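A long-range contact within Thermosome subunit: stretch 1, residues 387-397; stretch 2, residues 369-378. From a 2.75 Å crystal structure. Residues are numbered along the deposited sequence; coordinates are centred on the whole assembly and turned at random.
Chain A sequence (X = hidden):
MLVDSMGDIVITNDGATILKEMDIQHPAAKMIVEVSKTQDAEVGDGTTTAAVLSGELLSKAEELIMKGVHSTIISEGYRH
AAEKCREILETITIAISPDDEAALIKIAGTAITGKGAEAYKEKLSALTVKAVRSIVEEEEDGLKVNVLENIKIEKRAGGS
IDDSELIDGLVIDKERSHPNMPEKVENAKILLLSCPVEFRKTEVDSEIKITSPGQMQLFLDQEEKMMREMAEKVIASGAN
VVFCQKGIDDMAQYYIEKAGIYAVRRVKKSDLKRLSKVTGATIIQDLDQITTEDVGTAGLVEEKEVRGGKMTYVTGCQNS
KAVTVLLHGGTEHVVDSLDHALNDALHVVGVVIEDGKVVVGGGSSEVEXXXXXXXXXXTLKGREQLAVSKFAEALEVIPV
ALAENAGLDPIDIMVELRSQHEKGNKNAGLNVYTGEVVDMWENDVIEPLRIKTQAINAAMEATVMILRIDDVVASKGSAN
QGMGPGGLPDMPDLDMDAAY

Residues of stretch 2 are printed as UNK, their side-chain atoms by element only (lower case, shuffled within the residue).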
# COMPACT_ATOMS: atom_id res chain seq x y z
N ALA A 387 31.69 -18.55 6.76
CA ALA A 387 30.67 -18.10 5.81
C ALA A 387 29.65 -17.17 6.46
O ALA A 387 29.35 -16.10 5.92
CB ALA A 387 29.98 -19.29 5.19
N VAL A 388 29.10 -17.60 7.59
CA VAL A 388 28.13 -16.79 8.31
C VAL A 388 28.77 -15.52 8.86
O VAL A 388 28.18 -14.44 8.86
CB VAL A 388 27.48 -17.59 9.45
CG1 VAL A 388 26.74 -16.67 10.38
CG2 VAL A 388 26.56 -18.63 8.86
N SER A 389 30.01 -15.65 9.31
CA SER A 389 30.77 -14.52 9.78
C SER A 389 30.90 -13.48 8.65
O SER A 389 30.75 -12.28 8.88
CB SER A 389 32.15 -14.98 10.27
OG SER A 389 32.85 -13.92 10.89
N LYS A 390 31.19 -13.96 7.45
CA LYS A 390 31.36 -13.06 6.31
C LYS A 390 30.03 -12.42 5.91
O LYS A 390 30.01 -11.29 5.44
CB LYS A 390 32.00 -13.79 5.12
CG LYS A 390 33.51 -13.98 5.25
CD LYS A 390 34.26 -12.65 5.12
CE LYS A 390 35.77 -12.83 5.20
NZ LYS A 390 36.49 -11.57 4.82
N PHE A 391 28.93 -13.14 6.12
CA PHE A 391 27.61 -12.57 5.86
C PHE A 391 27.43 -11.38 6.79
O PHE A 391 27.23 -10.25 6.35
CB PHE A 391 26.51 -13.61 6.08
CG PHE A 391 25.16 -13.24 5.51
CD1 PHE A 391 24.33 -12.37 6.17
CD2 PHE A 391 24.72 -13.78 4.32
CE1 PHE A 391 23.08 -12.05 5.65
CE2 PHE A 391 23.48 -13.45 3.80
CZ PHE A 391 22.66 -12.59 4.47
N ALA A 392 27.55 -11.64 8.09
CA ALA A 392 27.40 -10.59 9.09
C ALA A 392 28.29 -9.37 8.79
O ALA A 392 27.97 -8.26 9.17
CB ALA A 392 27.67 -11.13 10.48
N GLU A 393 29.39 -9.59 8.08
CA GLU A 393 30.31 -8.50 7.73
C GLU A 393 29.79 -7.69 6.56
O GLU A 393 30.02 -6.49 6.47
CB GLU A 393 31.68 -9.05 7.34
CG GLU A 393 32.54 -9.60 8.47
CD GLU A 393 33.98 -9.78 8.01
OE1 GLU A 393 34.28 -9.32 6.88
OE2 GLU A 393 34.80 -10.36 8.76
N ALA A 394 29.11 -8.37 5.64
CA ALA A 394 28.62 -7.73 4.44
C ALA A 394 27.53 -6.73 4.79
O ALA A 394 27.40 -5.67 4.15
CB ALA A 394 28.10 -8.77 3.46
N LEU A 395 26.75 -7.06 5.82
CA LEU A 395 25.66 -6.21 6.26
C LEU A 395 26.09 -4.75 6.46
O LEU A 395 25.37 -3.83 6.09
CB LEU A 395 25.05 -6.77 7.53
CG LEU A 395 24.23 -8.03 7.22
CD1 LEU A 395 23.65 -8.65 8.48
CD2 LEU A 395 23.13 -7.68 6.21
N GLU A 396 27.27 -4.54 7.03
CA GLU A 396 27.72 -3.19 7.32
C GLU A 396 28.07 -2.39 6.09
O GLU A 396 28.49 -1.25 6.18
CB GLU A 396 28.91 -3.21 8.28
CG GLU A 396 28.53 -3.65 9.68
CD GLU A 396 29.70 -3.58 10.65
OE1 GLU A 396 30.87 -3.89 10.26
OE2 GLU A 396 29.44 -3.22 11.82
N VAL A 397 27.88 -2.99 4.92
CA VAL A 397 28.14 -2.28 3.69
C VAL A 397 27.04 -1.24 3.46
O VAL A 397 27.26 -0.22 2.82
CB VAL A 397 28.23 -3.23 2.49
CG1 VAL A 397 26.83 -3.74 2.08
CG2 VAL A 397 28.90 -2.53 1.34
N UNK A 369 21.95 -6.30 13.23
CA UNK A 369 22.06 -7.62 12.63
C UNK A 369 23.50 -8.07 12.58
O UNK A 369 23.82 -9.16 13.06
c UNK A 369 19.94 -7.63 11.25
c UNK A 369 19.47 -8.87 11.96
c UNK A 369 19.41 -7.59 9.85
c UNK A 369 21.47 -7.65 11.23
N UNK A 370 24.37 -7.24 12.02
CA UNK A 370 25.78 -7.59 11.89
C UNK A 370 26.40 -7.96 13.22
O UNK A 370 27.10 -8.96 13.34
c UNK A 370 26.56 -6.44 11.28
o UNK A 370 27.95 -6.70 11.33
N UNK A 371 26.15 -7.13 14.23
CA UNK A 371 26.68 -7.39 15.56
C UNK A 371 26.18 -8.72 16.11
O UNK A 371 26.97 -9.57 16.51
c UNK A 371 26.32 -6.25 16.51
c UNK A 371 26.63 -6.52 17.97
c UNK A 371 28.13 -6.40 18.21
c UNK A 371 25.86 -5.57 18.87
N UNK A 372 24.87 -8.91 16.14
CA UNK A 372 24.29 -10.12 16.72
C UNK A 372 24.56 -11.34 15.88
O UNK A 372 24.44 -12.47 16.36
c UNK A 372 19.73 -7.92 19.75
c UNK A 372 22.79 -9.96 16.89
n UNK A 372 20.50 -7.61 18.72
n UNK A 372 19.32 -9.17 19.92
n UNK A 372 19.37 -6.97 20.61
c UNK A 372 22.41 -8.93 17.90
c UNK A 372 20.95 -8.58 17.73
N UNK A 373 24.92 -11.15 14.62
CA UNK A 373 25.15 -12.29 13.76
C UNK A 373 26.61 -12.69 13.83
O UNK A 373 26.98 -13.81 13.48
c UNK A 373 23.71 -14.22 11.87
c UNK A 373 24.69 -13.18 11.37
c UNK A 373 24.35 -12.72 9.96
c UNK A 373 24.72 -11.99 12.32
N UNK A 374 27.45 -11.76 14.28
CA UNK A 374 28.86 -12.05 14.52
C UNK A 374 29.00 -12.76 15.86
O UNK A 374 29.96 -13.50 16.08
o UNK A 374 30.13 -10.46 13.19
c UNK A 374 29.71 -10.78 14.51
N UNK A 375 28.04 -12.52 16.74
CA UNK A 375 27.97 -13.25 18.00
C UNK A 375 27.56 -14.69 17.70
O UNK A 375 28.15 -15.64 18.22
c UNK A 375 26.90 -10.51 20.44
c UNK A 375 27.67 -11.77 20.07
c UNK A 375 26.99 -12.58 18.97
o UNK A 375 27.32 -9.81 21.38
o UNK A 375 25.89 -10.20 19.78
N UNK A 376 26.55 -14.84 16.85
CA UNK A 376 26.10 -16.16 16.41
C UNK A 376 27.26 -16.92 15.76
O UNK A 376 27.51 -18.08 16.08
c UNK A 376 24.93 -16.02 15.43
o UNK A 376 22.24 -20.88 14.18
c UNK A 376 22.80 -19.16 15.74
c UNK A 376 24.31 -17.87 13.82
c UNK A 376 23.46 -17.97 16.04
c UNK A 376 22.90 -19.70 14.48
c UNK A 376 23.66 -19.06 13.51
c UNK A 376 24.23 -17.32 15.09
N UNK A 377 27.96 -16.25 14.84
CA UNK A 377 29.10 -16.84 14.14
C UNK A 377 30.00 -17.60 15.10
O UNK A 377 30.38 -18.74 14.84
c UNK A 377 29.89 -15.77 13.41
N UNK A 378 30.35 -16.96 16.21
CA UNK A 378 31.23 -17.57 17.21
C UNK A 378 30.69 -18.90 17.76
O UNK A 378 31.44 -19.85 17.95
o UNK A 378 32.30 -15.53 17.91
c UNK A 378 31.49 -16.60 18.35

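Position 369 carries four side-chain carbons, forked at the second, with no heteroatom; its CB lies 3.6 Å from CD1 of Leu 395. A four-carbon chain forked there is leucine, Leu 369. Position 370 has one carbon and then one oxygen, the pattern of serine. That oxygen sits 2.7 Å from the backbone O of Ala 392, and since a carbonyl can only accept, the hydroxyl of Ser 370 is the donor. The same OG is 3.5 Å from CG of Glu 396.

Position 371 again shows four carbons forked at the second, so it is Leu 371; its CA-to-CB bond points away from stretch 1 and it makes no contact. Position 372 has three carbons, a nitrogen, and a carbon bearing two more nitrogens, a guanidinium that identifies Arg 372. Its end leads away, and CB of Arg 372, the nearest of its side-chain atoms, is 8.1 Å from CB of Ala 392.

Position 373 has four carbons forked at the second: Leu 373. Pointing toward stretch 1, it meets several residues, with CB 3.6 Å from CB of Ala 392, CD2 3.8 Å from CD1 of Phe 391, and CG 4.2 Å from CG1 of Val 388. Position 374 has one carbon and one oxygen, hence Ser 374. Its OG approaches CB of Ala 392 at 3.7 Å and gives a weak hydrogen bond of 3.4 Å to O of Ser 370, back along its own helix.

Position 375 has three carbons, the third carrying two oxygens: Glu 375, exposed and out of reach. Position 376 has one carbon leading to a six-carbon ring that bears an oxygen, so it is Tyr 376; CG1 of Val 388 lies at the ring edge, 4.4 Å from CD2. Position 377 has a single carbon, Ala 377, whose CB is 3.9 Å from CA of Ser 389. Position 378 has one carbon and one oxygen, Ser 378, directed away.

The two helices run nearly antiparallel, at 168°, with axes approaching to 8.2 Å. Small residues accompany the close backbone approaches: CA of Ala 392 is 4.4 Å from CA of Ser 370, and CA of Ser 389 is 5.2 Å from CA of Ala 377. Leu 373 packs against Val 388, Phe 391, Ala 392 and Leu 395, building an apolar seam that accounts for much of the 464 Å² buried. The Ser 370 hydroxyl adds the one hydrogen bond across the contact, tying its side chain to the backbone of the opposing helix.

Stretch 2 (369-378) LSLRLSEYAS
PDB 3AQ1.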